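PDB 3HBZ: putative glycoside hydrolase from Bacteroides thetaiotaomicron VPI-5482, which is of unproven function but binds calcium and may act in carbohydrate metabolism, possibly as a glycoside hydrolase. Local coordinates for residues P6-D11 against G81-K86; S160-S165 against G326-I331. All coordinates share one frame; numbering follows the deposited sequence.

How the contacts relate
From the N terminus the chain first runs through the loop 6-11, which leads into strand 12-16. Some seventy residues later segment 81-86 enters strand 84-92 and meets that loop, closing contact 1. The span between them holds strands but no helix, and strand 84-92 belongs to a five-stranded mixed sheet. Contact 2 opens further on, where strand 158-165 pairs with the start of strand 328-338 across about 160 residues. The two closures follow in series and neither encloses nor crosses the other. The centres of contact 1 and contact 2 are about 35 Å apart. Contact 1 ties the N-terminal loop to the mixed sheet; contact 2 joins two strands within the putative carbohydrate metabolism domain.

Contact 1: P6-D11 against G81-K86; sequences PNAEAD and GFWKKK. With NA (sodium ion), chain E; CA (calcium ion), chain C; CAC (cacodylate ion), chain F.
Asp-11 and Lys-85 form a salt bridge. Lys-85 NZ donates to Asp-11 OD1 over 2.6 Å, meeting it on the anti side and 27° out of the carboxylate plane. The lysine chain bends at chi3 (-51°), which turns CE toward Ala-10 O. NZ also bonds a water and, outside the segments, Asn-30 O and Tyr-87 OH. Both carboxylate oxygens of Asp-11 bind a sodium ion, which Asn-7 OD1 also binds at 2.6 Å. Asp-11 OD1 thus serves both metal and ammonium. The water on NZ is a further sodium ligand. A calcium ion bridges the segments, held by Glu-9 OE2 at 2.7 Å and Lys-84 O at 2.3 Å. Its other ligands are two waters and an oxygen of a cacodylate ion, probably from the crystallisation liquor. Packing round Trp-83 is mostly apolar. Ala-8 CB sits over the indole face, 3.7 Å from the centroid of the five-membered ring, a CH-pi contact. Phe-82 CD2 lies over the opposite face. The other Glu-9 oxygen, OE1, is a polar neighbour, 3.2 Å from Trp-83 CE3. Glu-9 and Lys-84 thus make a calcium site where the N-terminal loop meets strand 84-92, with a separate sodium site beside it.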
# COMPACT_ATOMS: atom_id res chain seq x y z
N PRO A 6 12.01 -17.92 20.21
CA PRO A 6 11.35 -18.65 19.09
C PRO A 6 10.06 -17.97 18.55
O PRO A 6 9.16 -17.73 19.33
CB PRO A 6 11.00 -20.02 19.72
CG PRO A 6 11.64 -20.03 21.16
CD PRO A 6 12.58 -18.86 21.20
N ASN A 7 9.95 -17.72 17.25
CA ASN A 7 8.77 -16.98 16.70
C ASN A 7 7.39 -17.75 16.69
O ASN A 7 6.43 -17.28 16.07
CB ASN A 7 9.11 -16.31 15.33
CG ASN A 7 8.62 -17.10 14.08
OD1 ASN A 7 7.96 -16.53 13.21
ND2 ASN A 7 8.97 -18.39 13.99
N ALA A 8 7.29 -18.88 17.41
CA ALA A 8 6.05 -19.66 17.49
C ALA A 8 5.56 -20.04 16.08
O ALA A 8 5.97 -21.06 15.54
CB ALA A 8 4.95 -18.92 18.29
N GLU A 9 4.72 -19.19 15.49
CA GLU A 9 4.08 -19.47 14.20
C GLU A 9 5.10 -19.56 13.02
O GLU A 9 6.03 -18.76 12.93
CB GLU A 9 3.03 -18.38 13.90
CG GLU A 9 1.65 -18.89 13.58
CD GLU A 9 0.60 -18.58 14.64
OE1 GLU A 9 0.92 -18.70 15.84
OE2 GLU A 9 -0.56 -18.25 14.27
N ALA A 10 4.89 -20.52 12.12
CA ALA A 10 5.68 -20.66 10.97
C ALA A 10 5.06 -20.01 9.71
O ALA A 10 3.84 -19.97 9.48
CB ALA A 10 5.99 -22.09 10.76
N ASP A 11 5.95 -19.44 8.93
CA ASP A 11 5.59 -18.54 7.87
C ASP A 11 5.87 -19.14 6.51
O ASP A 11 6.76 -19.97 6.34
CB ASP A 11 6.39 -17.26 8.01
CG ASP A 11 6.15 -16.57 9.34
OD1 ASP A 11 5.00 -16.51 9.83
OD2 ASP A 11 7.11 -16.12 9.93
N GLY A 81 4.18 -29.14 15.49
CA GLY A 81 2.81 -29.63 15.30
C GLY A 81 1.70 -28.88 16.03
O GLY A 81 0.52 -29.19 15.87
N PHE A 82 2.05 -27.90 16.86
CA PHE A 82 1.08 -27.12 17.64
C PHE A 82 0.71 -25.81 16.92
O PHE A 82 -0.44 -25.54 16.66
CB PHE A 82 1.71 -26.85 19.01
CG PHE A 82 0.86 -26.03 19.95
CD1 PHE A 82 -0.23 -26.59 20.61
CD2 PHE A 82 1.20 -24.72 20.24
CE1 PHE A 82 -0.98 -25.83 21.52
CE2 PHE A 82 0.47 -23.97 21.12
CZ PHE A 82 -0.61 -24.52 21.77
N TRP A 83 1.71 -25.00 16.58
CA TRP A 83 1.45 -23.71 15.97
C TRP A 83 1.10 -23.88 14.51
O TRP A 83 1.80 -24.56 13.78
CB TRP A 83 2.66 -22.75 16.10
CG TRP A 83 3.00 -22.45 17.51
CD1 TRP A 83 4.04 -22.98 18.21
CD2 TRP A 83 2.30 -21.59 18.42
NE1 TRP A 83 4.03 -22.51 19.51
CE2 TRP A 83 2.97 -21.66 19.67
CE3 TRP A 83 1.18 -20.76 18.31
CZ2 TRP A 83 2.59 -20.90 20.77
CZ3 TRP A 83 0.78 -20.03 19.40
CH2 TRP A 83 1.48 -20.10 20.63
N LYS A 84 0.01 -23.25 14.08
CA LYS A 84 -0.46 -23.31 12.68
C LYS A 84 -0.84 -21.90 12.22
O LYS A 84 -1.18 -21.06 13.03
CB LYS A 84 -1.68 -24.22 12.53
CG LYS A 84 -1.44 -25.65 12.98
CD LYS A 84 -2.71 -26.51 12.81
CE LYS A 84 -2.34 -28.02 12.60
NZ LYS A 84 -3.58 -28.83 12.50
N LYS A 85 -0.77 -21.62 10.94
CA LYS A 85 -1.24 -20.34 10.45
C LYS A 85 -1.89 -20.59 9.12
O LYS A 85 -1.33 -21.27 8.28
CB LYS A 85 -0.06 -19.35 10.26
CG LYS A 85 -0.46 -17.93 10.53
CD LYS A 85 0.36 -16.84 9.79
CE LYS A 85 1.84 -16.97 9.94
NZ LYS A 85 2.51 -15.64 9.67
N LYS A 86 -3.03 -19.95 8.89
CA LYS A 86 -3.70 -20.04 7.61
C LYS A 86 -3.35 -18.83 6.78
O LYS A 86 -3.40 -17.70 7.26
CB LYS A 86 -5.23 -20.09 7.84
CG LYS A 86 -5.98 -20.96 6.87
CD LYS A 86 -7.31 -21.52 7.52
CE LYS A 86 -8.31 -20.41 7.90
NZ LYS A 86 -9.61 -20.91 8.52
NA NA E . 5.63 -15.87 12.19
CA CA C . -2.51 -20.07 14.59
AS CAC F . -2.80 -22.65 16.93
O1 CAC F . -1.86 -21.61 15.89
O2 CAC F . -3.59 -24.01 16.16
C1 CAC F . -1.63 -23.13 18.41
C2 CAC F . -4.30 -21.59 17.65
O HOH W 1 3.12 -14.91 12.21
O HOH W 2 -4.48 -21.48 14.06
O HOH W 3 -2.92 -18.20 13.26
O HOH W 4 6.13 -14.09 11.19

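Contact 2: S160-S165 against G326-I331; sequences SLVTRS and GSTLLI
Leu-161 and Leu-329 form an antiparallel hydrogen-bonded pair, with the axes of strands 160-162 and 328-331 4.7 Å apart and their directions 167° apart. Leu-161 N gives to Leu-329 O and Leu-329 N to Leu-161 O, both at 2.8 Å. Thr-163 N bonds Ser-327 O, and Gly-326 N bonds Thr-163 O. The leucine side chains lie side by side, CD1 of Leu-161 4.1 Å from CD2 of Leu-329. The pairing is regular sheet as far as Val-162 and Thr-328, within the putative carbohydrate metabolism domain, flanked by strands 147-150 and 210-220. Beyond it Gly-326 and Ser-327 face Thr-163 in a G1-type beta bulge, the glycine at positive phi (96°). Ser-160, Val-162, Thr-328 and Leu-330 point to the other face. Val-162 CG2 lies 3.6 Å from Thr-328 OG1 and also packs against its CG2. OG1 is anti to the carbonyl carbon (chi1 -57°) and donates to Gly-326 O from above the carbonyl plane. An alanine at Thr-328 would probably leave Val-162 CG2 with a gap beside it and deprive Gly-326 O of this hydroxyl. Leu-330 CD2 presses on Ser-160 OG at 3.2 Å. Thr-163 OG1 bonds Ser-314, and Ser-327 OG bonds Asp-237.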
# COMPACT_ATOMS: atom_id res chain seq x y z
N SER A 160 -10.42 8.05 5.28
CA SER A 160 -10.04 9.01 6.28
C SER A 160 -8.63 8.77 6.77
O SER A 160 -8.27 7.68 7.22
CB SER A 160 -11.03 8.92 7.47
OG SER A 160 -10.71 9.92 8.42
N LEU A 161 -7.83 9.82 6.72
CA LEU A 161 -6.43 9.76 7.08
C LEU A 161 -6.21 10.80 8.19
O LEU A 161 -6.52 11.99 8.02
CB LEU A 161 -5.57 10.10 5.86
CG LEU A 161 -5.81 9.16 4.67
CD1 LEU A 161 -4.89 9.56 3.50
CD2 LEU A 161 -5.60 7.68 5.00
N VAL A 162 -5.74 10.33 9.34
CA VAL A 162 -5.57 11.18 10.51
C VAL A 162 -4.18 10.94 11.11
O VAL A 162 -3.86 9.85 11.44
CB VAL A 162 -6.64 10.94 11.58
CG1 VAL A 162 -6.38 11.79 12.86
CG2 VAL A 162 -8.05 11.25 11.06
N THR A 163 -3.39 11.99 11.25
CA THR A 163 -2.05 11.94 11.86
C THR A 163 -2.20 11.70 13.35
O THR A 163 -2.91 12.43 14.04
CB THR A 163 -1.28 13.24 11.59
OG1 THR A 163 -1.14 13.39 10.16
CG2 THR A 163 0.14 13.25 12.26
N ARG A 164 -1.57 10.64 13.83
CA ARG A 164 -1.75 10.16 15.19
C ARG A 164 -0.46 10.28 15.98
O ARG A 164 0.64 10.16 15.40
CB ARG A 164 -2.08 8.68 15.15
CG ARG A 164 -3.35 8.37 14.43
CD ARG A 164 -4.57 8.98 15.08
NE ARG A 164 -5.69 8.30 14.49
CZ ARG A 164 -6.84 8.01 15.07
NH1 ARG A 164 -7.15 8.38 16.32
NH2 ARG A 164 -7.72 7.33 14.36
N SER A 165 -0.59 10.43 17.29
CA SER A 165 0.55 10.19 18.18
C SER A 165 0.89 8.69 18.19
O SER A 165 -0.01 7.83 18.19
CB SER A 165 0.21 10.59 19.62
OG SER A 165 1.28 10.20 20.45
N GLY A 326 -3.74 15.03 14.67
CA GLY A 326 -5.13 15.45 14.40
C GLY A 326 -5.35 15.94 12.97
O GLY A 326 -6.47 16.13 12.56
N SER A 327 -4.29 16.18 12.19
CA SER A 327 -4.48 16.55 10.78
C SER A 327 -5.31 15.49 10.12
O SER A 327 -5.00 14.32 10.27
CB SER A 327 -3.14 16.76 10.06
OG SER A 327 -2.58 18.00 10.49
N THR A 328 -6.39 15.88 9.41
CA THR A 328 -7.40 14.94 8.87
C THR A 328 -7.67 15.22 7.39
O THR A 328 -8.09 16.32 7.03
CB THR A 328 -8.71 15.06 9.62
OG1 THR A 328 -8.47 14.81 11.01
CG2 THR A 328 -9.80 14.05 9.09
N LEU A 329 -7.36 14.23 6.55
CA LEU A 329 -7.60 14.27 5.14
C LEU A 329 -8.67 13.22 4.84
O LEU A 329 -8.47 12.04 5.15
CB LEU A 329 -6.30 13.96 4.35
CG LEU A 329 -6.44 13.90 2.82
CD1 LEU A 329 -6.85 15.28 2.17
CD2 LEU A 329 -5.18 13.40 2.19
N LEU A 330 -9.79 13.67 4.29
CA LEU A 330 -10.83 12.80 3.73
C LEU A 330 -10.75 12.77 2.21
O LEU A 330 -10.57 13.81 1.58
CB LEU A 330 -12.25 13.25 4.18
CG LEU A 330 -12.52 13.42 5.65
CD1 LEU A 330 -14.03 13.85 5.87
CD2 LEU A 330 -12.10 12.13 6.51
N ILE A 331 -10.86 11.58 1.62
CA ILE A 331 -10.71 11.42 0.19
C ILE A 331 -11.86 10.60 -0.33
O ILE A 331 -12.24 9.61 0.30
CB ILE A 331 -9.38 10.70 -0.16
CG1 ILE A 331 -8.14 11.58 0.16
CG2 ILE A 331 -9.38 10.22 -1.60
CD1 ILE A 331 -7.93 12.77 -0.81